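PDB 1XYN: endo-1,4-beta-xylanase I from Hypocrea jecorina, which cuts the internal 1,4-beta-xylosidic linkages of xylan, a plant cell wall hemicellulose, releasing xylooligosaccharides and xylose. Local coordinates for residues G52-N57 and D81-P86; R109-S114 and T118-Q123; Y124-N129 and N144-L149. All coordinates share one frame; numbering follows the deposited sequence.

Contact 1. Residues G52-N57 and D81-P86; sequences GSFSVN and DNHNYP. With CA (calcium ion), chain B.
Phe54 and Asp81 meet tightly, perhaps under strain, with Phe54 CD2 2.9 Å from Asp81 OD2. The carboxylate oxygen comes to the edge of the ring, near its plane, where the ring hydrogens point. The same oxygen also binds the calcium ion, Asp81 OD2 lying 2.6 Å from the metal. His83 supplies the second protein ligand, with NE2 at 2.7 Å from the calcium. Asp81 and His83 thus hold the ion between them, as the first and last residues of strand 81-83. The electropositive ring edge suits a carboxylate oxygen, and the calcium probably draws off part of its charge. His83 also packs on strand 53-56. Its CD2 lies 3.8 Å from Phe54 CE2, and the two rings meet rim to rim. Val56 CB sits over one face of the imidazole, displaced toward the rim, in a CH-pi contact. With CG1 anti to the backbone N (chi1 179°), Val56 turns CG2 to His83 CD2 at 3.6 Å. Replacing Phe54 by an alanine would probably open a gap beside the Asp81 carboxylate and the rim of the His83 ring. The other side is looser. Ser55, which is exposed, and Asn82 point away from the facing strand. The two strand segments run nearly parallel, but their axes stay 8.6 Å apart. They belong to different sheets of the sandwich. Strand 48-56 pairs with strand 168-177, and strand 81-83 pairs with strand 60-70, whose Leu63 touches both Phe54 and Asp81.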
loop_
_atom_site.group_PDB
_atom_site.type_symbol
_atom_site.label_atom_id
_atom_site.label_comp_id
_atom_site.label_asym_id
_atom_site.label_seq_id
_atom_site.Cartn_x
_atom_site.Cartn_y
_atom_site.Cartn_z
ATOM N N GLY A 52 1.148 -27.636 -10.015
ATOM C CA GLY A 52 0.382 -27.133 -11.132
ATOM C C GLY A 52 1.240 -26.281 -12.026
ATOM O O GLY A 52 2.427 -26.550 -12.205
ATOM N N SER A 53 0.639 -25.248 -12.595
ATOM C CA SER A 53 1.368 -24.369 -13.480
ATOM C C SER A 53 1.369 -22.955 -12.919
ATOM O O SER A 53 0.593 -22.628 -12.023
ATOM C CB SER A 53 0.764 -24.407 -14.890
ATOM O OG SER A 53 -0.480 -23.730 -14.958
ATOM N N PHE A 54 2.272 -22.133 -13.439
ATOM C CA PHE A 54 2.407 -20.750 -13.017
ATOM C C PHE A 54 3.256 -20.074 -14.076
ATOM O O PHE A 54 4.481 -20.240 -14.112
ATOM C CB PHE A 54 3.083 -20.680 -11.648
ATOM C CG PHE A 54 3.341 -19.282 -11.169
ATOM C CD1 PHE A 54 2.299 -18.476 -10.744
ATOM C CD2 PHE A 54 4.637 -18.777 -11.132
ATOM C CE1 PHE A 54 2.545 -17.186 -10.289
ATOM C CE2 PHE A 54 4.890 -17.497 -10.680
ATOM C CZ PHE A 54 3.841 -16.698 -10.256
ATOM N N SER A 55 2.584 -19.375 -14.983
ATOM C CA SER A 55 3.245 -18.679 -16.077
ATOM C C SER A 55 3.112 -17.166 -15.920
ATOM O O SER A 55 2.049 -16.660 -15.566
ATOM C CB SER A 55 2.639 -19.131 -17.404
ATOM O OG SER A 55 3.313 -18.543 -18.499
ATOM N N VAL A 56 4.214 -16.453 -16.141
ATOM C CA VAL A 56 4.233 -14.996 -16.035
ATOM C C VAL A 56 4.718 -14.453 -17.383
ATOM O O VAL A 56 5.914 -14.474 -17.683
ATOM C CB VAL A 56 5.159 -14.530 -14.868
ATOM C CG1 VAL A 56 5.207 -13.016 -14.775
ATOM C CG2 VAL A 56 4.661 -15.104 -13.554
ATOM N N ASN A 57 3.772 -14.016 -18.212
ATOM C CA ASN A 57 4.095 -13.497 -19.536
ATOM C C ASN A 57 4.915 -12.212 -19.464
ATOM O O ASN A 57 5.828 -12.011 -20.267
ATOM C CB ASN A 57 2.813 -13.259 -20.347
ATOM C CG ASN A 57 1.991 -14.529 -20.539
ATOM O OD1 ASN A 57 0.884 -14.654 -20.013
ATOM N ND2 ASN A 57 2.527 -15.470 -21.302
ATOM N N ASP A 81 8.672 -19.555 -6.260
ATOM C CA ASP A 81 8.887 -19.041 -7.590
ATOM C C ASP A 81 8.609 -17.554 -7.606
ATOM O O ASP A 81 7.772 -17.063 -6.850
ATOM C CB ASP A 81 7.946 -19.759 -8.537
ATOM C CG ASP A 81 8.267 -19.516 -9.974
ATOM O OD1 ASP A 81 9.391 -19.078 -10.308
ATOM O OD2 ASP A 81 7.355 -19.782 -10.768
ATOM N N ASN A 82 9.333 -16.840 -8.459
ATOM C CA ASN A 82 9.183 -15.395 -8.592
ATOM C C ASN A 82 9.844 -14.893 -9.873
ATOM O O ASN A 82 10.850 -15.457 -10.332
ATOM C CB ASN A 82 9.753 -14.649 -7.371
ATOM C CG ASN A 82 11.283 -14.685 -7.298
ATOM O OD1 ASN A 82 11.943 -13.656 -7.480
ATOM N ND2 ASN A 82 11.849 -15.859 -7.000
ATOM N N HIS A 83 9.222 -13.881 -10.478
ATOM C CA HIS A 83 9.711 -13.258 -11.707
ATOM C C HIS A 83 9.606 -11.773 -11.563
ATOM O O HIS A 83 8.561 -11.274 -11.143
ATOM C CB HIS A 83 8.840 -13.625 -12.882
ATOM C CG HIS A 83 8.676 -15.083 -13.050
ATOM N ND1 HIS A 83 9.315 -15.788 -14.043
ATOM C CD2 HIS A 83 7.967 -15.983 -12.335
ATOM C CE1 HIS A 83 9.003 -17.065 -13.935
ATOM N NE2 HIS A 83 8.183 -17.208 -12.906
ATOM N N ASN A 84 10.671 -11.077 -11.955
ATOM C CA ASN A 84 10.737 -9.621 -11.917
ATOM C C ASN A 84 10.265 -9.110 -10.568
ATOM O O ASN A 84 9.446 -8.201 -10.489
ATOM C CB ASN A 84 9.882 -9.027 -13.042
ATOM C CG ASN A 84 10.231 -9.603 -14.410
ATOM O OD1 ASN A 84 11.289 -9.306 -14.973
ATOM N ND2 ASN A 84 9.348 -10.444 -14.946
ATOM N N TYR A 85 10.767 -9.728 -9.506
ATOM C CA TYR A 85 10.410 -9.344 -8.152
ATOM C C TYR A 85 11.471 -8.429 -7.544
ATOM O O TYR A 85 12.587 -8.869 -7.270
ATOM C CB TYR A 85 10.229 -10.588 -7.285
ATOM C CG TYR A 85 10.065 -10.271 -5.823
ATOM C CD1 TYR A 85 9.068 -9.395 -5.393
ATOM C CD2 TYR A 85 10.943 -10.797 -4.870
ATOM C CE1 TYR A 85 8.949 -9.042 -4.056
ATOM C CE2 TYR A 85 10.833 -10.453 -3.529
ATOM C CZ TYR A 85 9.832 -9.572 -3.130
ATOM O OH TYR A 85 9.710 -9.218 -1.805
ATOM N N PRO A 86 11.126 -7.147 -7.317
ATOM C CA PRO A 86 12.023 -6.136 -6.737
ATOM C C PRO A 86 12.411 -6.512 -5.311
ATOM O O PRO A 86 11.769 -6.072 -4.357
ATOM C CB PRO A 86 11.160 -4.870 -6.738
ATOM C CG PRO A 86 10.201 -5.101 -7.864
ATOM C CD PRO A 86 9.827 -6.543 -7.661
HETATM CA CA CA B . 8.715 -19.863 -13.034
#

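Contact 2. Residues R109-S114 and T118-Q123; sequences RVNEPS and TATFNQ
Phe121 sets its ring between its own backbone N and carbonyl carbon (chi1 50°), which brings it against Arg109 and Glu112. Arg109 CB lies over one face of the ring, 3.6 Å from Phe121 CZ. The carbonyl O of Glu112 meets the ring edge in plane, 3.6 Å from Phe121 CE1. Thr120 turns OG1 anti to its carbonyl carbon (chi1 -67°), and OG1 accepts a nearly straight bond from Asn111 N at 3.0 Å. A water links Thr120 OG1 to Asn111 OD1. The backbone joins Arg109 to Phe121 and Glu112 to Ala119 as antiparallel hydrogen-bonded pairs. The register shifts by one between Arg109 and Glu112, where Asn111 and Glu112 both face Ala119, a G1 beta bulge. Glu112 N donates to Ala119 O at 2.7 Å, while Asn111 N spends its hydrogen on the threonine. This hairpin is the thumb of family 11 xylanases, which overhangs the substrate cleft. Arg109, Pro113 and Gln123 probably bind substrate, as in related enzymes. Arg109 bends at chi2, and NE makes a weak bond to Gln123 OE1 at 3.5 Å. That oxygen has a firmer partner in Asn107, and Gln123 NE2 bonds weakly to Glu75, the predicted nucleophile. Arg109 NH1 hydrogen-bonds to Val110 O and forms a salt bridge with Glu112 OE2, both of the second subunit, and Glu112 pairs likewise with Arg109 of that subunit.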
loop_
_atom_site.group_PDB
_atom_site.type_symbol
_atom_site.label_atom_id
_atom_site.label_comp_id
_atom_site.label_asym_id
_atom_site.label_seq_id
_atom_site.Cartn_x
_atom_site.Cartn_y
_atom_site.Cartn_z
ATOM N N ARG A 109 7.038 -2.628 6.205
ATOM C CA ARG A 109 5.979 -1.996 5.438
ATOM C C ARG A 109 5.353 -0.936 6.340
ATOM O O ARG A 109 4.726 -1.261 7.346
ATOM C CB ARG A 109 4.946 -3.054 5.029
ATOM C CG ARG A 109 5.392 -3.941 3.867
ATOM C CD ARG A 109 5.489 -3.109 2.597
ATOM N NE ARG A 109 6.042 -3.835 1.457
ATOM C CZ ARG A 109 6.374 -3.265 0.296
ATOM N NH1 ARG A 109 6.204 -1.959 0.115
ATOM N NH2 ARG A 109 6.894 -4.002 -0.684
ATOM N N VAL A 110 5.591 0.332 6.018
ATOM C CA VAL A 110 5.053 1.438 6.812
ATOM C C VAL A 110 3.692 1.894 6.308
ATOM O O VAL A 110 3.527 2.154 5.115
ATOM C CB VAL A 110 6.027 2.644 6.825
ATOM C CG1 VAL A 110 5.348 3.875 7.411
ATOM C CG2 VAL A 110 7.272 2.297 7.626
ATOM N N ASN A 111 2.724 1.985 7.218
ATOM C CA ASN A 111 1.364 2.420 6.885
ATOM C C ASN A 111 0.819 1.655 5.689
ATOM O O ASN A 111 0.386 2.250 4.700
ATOM C CB ASN A 111 1.336 3.919 6.586
ATOM C CG ASN A 111 1.793 4.756 7.762
ATOM O OD1 ASN A 111 1.457 4.471 8.914
ATOM N ND2 ASN A 111 2.568 5.798 7.477
ATOM N N GLU A 112 0.901 0.333 5.762
ATOM C CA GLU A 112 0.426 -0.533 4.697
ATOM C C GLU A 112 -0.793 -1.316 5.164
ATOM O O GLU A 112 -0.961 -1.584 6.350
ATOM C CB GLU A 112 1.530 -1.503 4.281
ATOM C CG GLU A 112 2.795 -0.817 3.785
ATOM C CD GLU A 112 2.573 0.038 2.554
ATOM O OE1 GLU A 112 1.779 -0.375 1.675
ATOM O OE2 GLU A 112 3.201 1.116 2.457
ATOM N N PRO A 113 -1.677 -1.684 4.233
ATOM C CA PRO A 113 -2.868 -2.442 4.610
ATOM C C PRO A 113 -2.526 -3.801 5.208
ATOM O O PRO A 113 -1.621 -4.495 4.734
ATOM C CB PRO A 113 -3.625 -2.562 3.288
ATOM C CG PRO A 113 -2.542 -2.504 2.261
ATOM C CD PRO A 113 -1.673 -1.401 2.787
ATOM N N SER A 114 -3.249 -4.164 6.263
ATOM C CA SER A 114 -3.036 -5.439 6.933
ATOM C C SER A 114 -4.340 -5.981 7.481
ATOM O O SER A 114 -5.386 -5.343 7.366
ATOM C CB SER A 114 -2.031 -5.284 8.081
ATOM O OG SER A 114 -2.610 -4.613 9.181
ATOM N N THR A 118 -4.752 -0.562 8.251
ATOM C CA THR A 118 -3.482 -0.058 7.737
ATOM C C THR A 118 -2.535 0.090 8.929
ATOM O O THR A 118 -2.872 0.721 9.946
ATOM C CB THR A 118 -3.651 1.260 6.954
ATOM O OG1 THR A 118 -4.317 2.231 7.764
ATOM C CG2 THR A 118 -4.479 1.014 5.702
ATOM N N ALA A 119 -1.386 -0.575 8.830
ATOM C CA ALA A 119 -0.405 -0.574 9.903
ATOM C C ALA A 119 1.024 -0.676 9.394
ATOM O O ALA A 119 1.267 -0.770 8.195
ATOM C CB ALA A 119 -0.689 -1.734 10.856
ATOM N N THR A 120 1.964 -0.631 10.332
ATOM C CA THR A 120 3.385 -0.745 10.033
ATOM C C THR A 120 3.786 -2.073 10.645
ATOM O O THR A 120 3.491 -2.336 11.808
ATOM C CB THR A 120 4.181 0.409 10.664
ATOM O OG1 THR A 120 3.804 1.636 10.029
ATOM C CG2 THR A 120 5.682 0.198 10.490
ATOM N N PHE A 121 4.459 -2.908 9.866
ATOM C CA PHE A 121 4.840 -4.230 10.336
ATOM C C PHE A 121 6.014 -4.753 9.523
ATOM O O PHE A 121 6.348 -4.200 8.482
ATOM C CB PHE A 121 3.644 -5.164 10.153
ATOM C CG PHE A 121 3.044 -5.105 8.767
ATOM C CD1 PHE A 121 2.056 -4.173 8.463
ATOM C CD2 PHE A 121 3.506 -5.944 7.753
ATOM C CE1 PHE A 121 1.546 -4.071 7.178
ATOM C CE2 PHE A 121 3.000 -5.852 6.459
ATOM C CZ PHE A 121 2.021 -4.914 6.170
ATOM N N ASN A 122 6.607 -5.847 9.971
ATOM C CA ASN A 122 7.742 -6.428 9.267
ATOM C C ASN A 122 7.320 -7.593 8.370
ATOM O O ASN A 122 6.219 -8.125 8.496
ATOM C CB ASN A 122 8.791 -6.897 10.280
ATOM C CG ASN A 122 9.339 -5.754 11.120
ATOM O OD1 ASN A 122 10.147 -4.957 10.649
ATOM N ND2 ASN A 122 8.871 -5.649 12.359
ATOM N N GLN A 123 8.201 -7.973 7.454
ATOM C CA GLN A 123 7.951 -9.082 6.547
ATOM C C GLN A 123 9.108 -10.060 6.682
ATOM O O GLN A 123 10.265 -9.646 6.721
ATOM C CB GLN A 123 7.920 -8.609 5.089
ATOM C CG GLN A 123 6.845 -7.611 4.718
ATOM C CD GLN A 123 6.868 -7.294 3.226
ATOM O OE1 GLN A 123 7.728 -6.554 2.757
ATOM N NE2 GLN A 123 5.942 -7.881 2.476
HETATM O O HOH W 1 1.338 3.052 11.091
#

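Contact 3. Residues Y124-N129 and N144-L149; sequences YISVRN and NAWASL
Tyr124 and Trp146 carry the apolar part of this contact. Tyr124 CB sits over the centre of the six-membered ring of the indole in a CH-pi contact, 3.9 Å from its centroid. The phenol ring then leads away, with CG anti to the carbonyl carbon (chi1 -58°), and turns its edge toward the indole face. The two rings form an offset edge-to-face pair with planes 65° apart. Tyr124 CD2 comes to 4.1 Å from Trp146 CE3. The backbone takes part too, as Tyr124 O lies 3.6 Å from Trp146 CZ2. One hydrogen bond joins the strand to the helix. Trp146 NE1 donates to Ser126 OG at 2.7 Å, but the bond is bent to 130° at the hydrogen, and the oxygen lies out of the indole plane. Ser126 OG is buried and also bonds to His142 ND1, one turn earlier on the helix. Two helix side chains therefore grip one serine. The bond helps to set the rotation of the indole, while Tyr124 supports its face. Tyr124 OH is held separately by His152 O. Both Tyr124 and Ser126 point toward the helix. Ile125 between them points away; its side chain touches Met79 and Tyr85. Strand 119-128 lies between strands 74-79 and 100-109, pairing with both. Helix 139-148, the single alpha-helix of the family 11 fold, packs across this sheet. Trp146 packs between the helix and the sheet, and also meets Tyr76 and Ile78 of strand 74-79 and Leu151 of the loop that follows the helix.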
loop_
_atom_site.group_PDB
_atom_site.type_symbol
_atom_site.label_atom_id
_atom_site.label_comp_id
_atom_site.label_asym_id
_atom_site.label_seq_id
_atom_site.Cartn_x
_atom_site.Cartn_y
_atom_site.Cartn_z
ATOM N N TYR A 124 8.801 -11.351 6.775
ATOM C CA TYR A 124 9.840 -12.374 6.849
ATOM C C TYR A 124 9.699 -13.143 5.545
ATOM O O TYR A 124 8.716 -13.844 5.328
ATOM C CB TYR A 124 9.626 -13.309 8.036
ATOM C CG TYR A 124 9.583 -12.625 9.384
ATOM C CD1 TYR A 124 10.089 -11.335 9.564
ATOM C CD2 TYR A 124 9.018 -13.266 10.482
ATOM C CE1 TYR A 124 10.029 -10.705 10.802
ATOM C CE2 TYR A 124 8.952 -12.645 11.716
ATOM C CZ TYR A 124 9.455 -11.371 11.873
ATOM O OH TYR A 124 9.375 -10.776 13.109
ATOM N N ILE A 125 10.676 -13.000 4.661
ATOM C CA ILE A 125 10.603 -13.661 3.372
ATOM C C ILE A 125 11.689 -14.700 3.155
ATOM O O ILE A 125 12.842 -14.484 3.502
ATOM C CB ILE A 125 10.674 -12.614 2.223
ATOM C CG1 ILE A 125 9.629 -11.513 2.431
ATOM C CG2 ILE A 125 10.492 -13.288 0.865
ATOM C CD1 ILE A 125 9.769 -10.335 1.478
ATOM N N SER A 126 11.299 -15.827 2.573
ATOM C CA SER A 126 12.223 -16.907 2.247
ATOM C C SER A 126 12.088 -17.095 0.739
ATOM O O SER A 126 11.062 -17.566 0.274
ATOM C CB SER A 126 11.820 -18.211 2.957
ATOM O OG SER A 126 12.067 -18.186 4.359
ATOM N N VAL A 127 13.097 -16.692 -0.027
ATOM C CA VAL A 127 13.047 -16.842 -1.480
ATOM C C VAL A 127 13.883 -18.025 -1.971
ATOM O O VAL A 127 15.110 -18.025 -1.851
ATOM C CB VAL A 127 13.513 -15.560 -2.203
ATOM C CG1 VAL A 127 13.381 -15.730 -3.710
ATOM C CG2 VAL A 127 12.716 -14.356 -1.723
ATOM N N ARG A 128 13.210 -19.028 -2.529
ATOM C CA ARG A 128 13.870 -20.224 -3.040
ATOM C C ARG A 128 14.863 -19.902 -4.148
ATOM O O ARG A 128 14.524 -19.228 -5.121
ATOM C CB ARG A 128 12.827 -21.216 -3.540
ATOM C CG ARG A 128 13.400 -22.541 -3.943
ATOM C CD ARG A 128 12.307 -23.487 -4.371
ATOM N NE ARG A 128 12.829 -24.826 -4.631
ATOM C CZ ARG A 128 12.825 -25.826 -3.752
ATOM N NH1 ARG A 128 12.321 -25.651 -2.536
ATOM N NH2 ARG A 128 13.329 -27.004 -4.094
ATOM N N ASN A 129 16.088 -20.407 -4.012
ATOM C CA ASN A 129 17.136 -20.151 -5.000
ATOM C C ASN A 129 16.936 -20.932 -6.290
ATOM O O ASN A 129 17.476 -20.571 -7.333
ATOM C CB ASN A 129 18.533 -20.411 -4.406
ATOM C CG ASN A 129 18.878 -19.452 -3.257
ATOM O OD1 ASN A 129 18.346 -18.349 -3.173
ATOM N ND2 ASN A 129 19.768 -19.880 -2.372
ATOM N N ASN A 144 11.777 -21.931 12.074
ATOM C CA ASN A 144 12.940 -22.156 12.929
ATOM C C ASN A 144 14.083 -21.247 12.477
ATOM O O ASN A 144 14.666 -20.527 13.288
ATOM C CB ASN A 144 13.391 -23.626 12.884
ATOM C CG ASN A 144 12.453 -24.564 13.646
ATOM O OD1 ASN A 144 11.513 -24.128 14.308
ATOM N ND2 ASN A 144 12.715 -25.855 13.553
ATOM N N ALA A 145 14.360 -21.255 11.173
ATOM C CA ALA A 145 15.419 -20.431 10.587
ATOM C C ALA A 145 15.162 -18.944 10.827
ATOM O O ALA A 145 16.085 -18.178 11.116
ATOM C CB ALA A 145 15.532 -20.705 9.116
ATOM N N TRP A 146 13.900 -18.543 10.731
ATOM C CA TRP A 146 13.527 -17.158 10.947
ATOM C C TRP A 146 13.785 -16.767 12.399
ATOM O O TRP A 146 14.415 -15.746 12.672
ATOM C CB TRP A 146 12.053 -16.930 10.574
ATOM C CG TRP A 146 11.761 -17.008 9.078
ATOM C CD1 TRP A 146 12.676 -17.028 8.049
ATOM C CD2 TRP A 146 10.467 -17.068 8.459
ATOM N NE1 TRP A 146 12.024 -17.094 6.838
ATOM C CE2 TRP A 146 10.672 -17.120 7.057
ATOM C CE3 TRP A 146 9.157 -17.083 8.950
ATOM C CZ2 TRP A 146 9.615 -17.184 6.147
ATOM C CZ3 TRP A 146 8.109 -17.148 8.043
ATOM C CH2 TRP A 146 8.347 -17.198 6.657
ATOM N N ALA A 147 13.335 -17.610 13.324
ATOM C CA ALA A 147 13.511 -17.364 14.752
ATOM C C ALA A 147 14.982 -17.264 15.138
ATOM O O ALA A 147 15.357 -16.373 15.901
ATOM C CB ALA A 147 12.830 -18.462 15.562
ATOM N N SER A 148 15.810 -18.145 14.570
ATOM C CA SER A 148 17.244 -18.169 14.870
ATOM C C SER A 148 17.997 -16.925 14.409
ATOM O O SER A 148 19.071 -16.618 14.931
ATOM C CB SER A 148 17.908 -19.432 14.303
ATOM O OG SER A 148 17.971 -19.421 12.891
ATOM N N LEU A 149 17.432 -16.213 13.435
ATOM C CA LEU A 149 18.033 -14.992 12.914
ATOM C C LEU A 149 17.384 -13.752 13.524
ATOM O O LEU A 149 17.656 -12.628 13.097
ATOM C CB LEU A 149 17.905 -14.951 11.393
ATOM C CG LEU A 149 18.674 -16.041 10.638
ATOM C CD1 LEU A 149 18.263 -16.074 9.164
ATOM C CD2 LEU A 149 20.167 -15.805 10.779
#

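Overall arrangement
The three contacts follow one another along the chain; none nests in or crosses another. Contact 1 comes first. It closes a loop of 23 residues, mostly strand, and ties the two sheets of the sandwich together at the calcium. Contact 2 closes the short thumb hairpin, near the edge of the molecule and against the second subunit. Contact 3 continues on the same strand, 119-128, and closes the connection to helix 139-148. Contacts 2 and 3 thus share a strand, and their segments adjoin in sequence. Contact 1 touches contact 3 where Tyr85 packs on Ile125 and Asn82 on Val127. Contacts 1 and 2 do not touch.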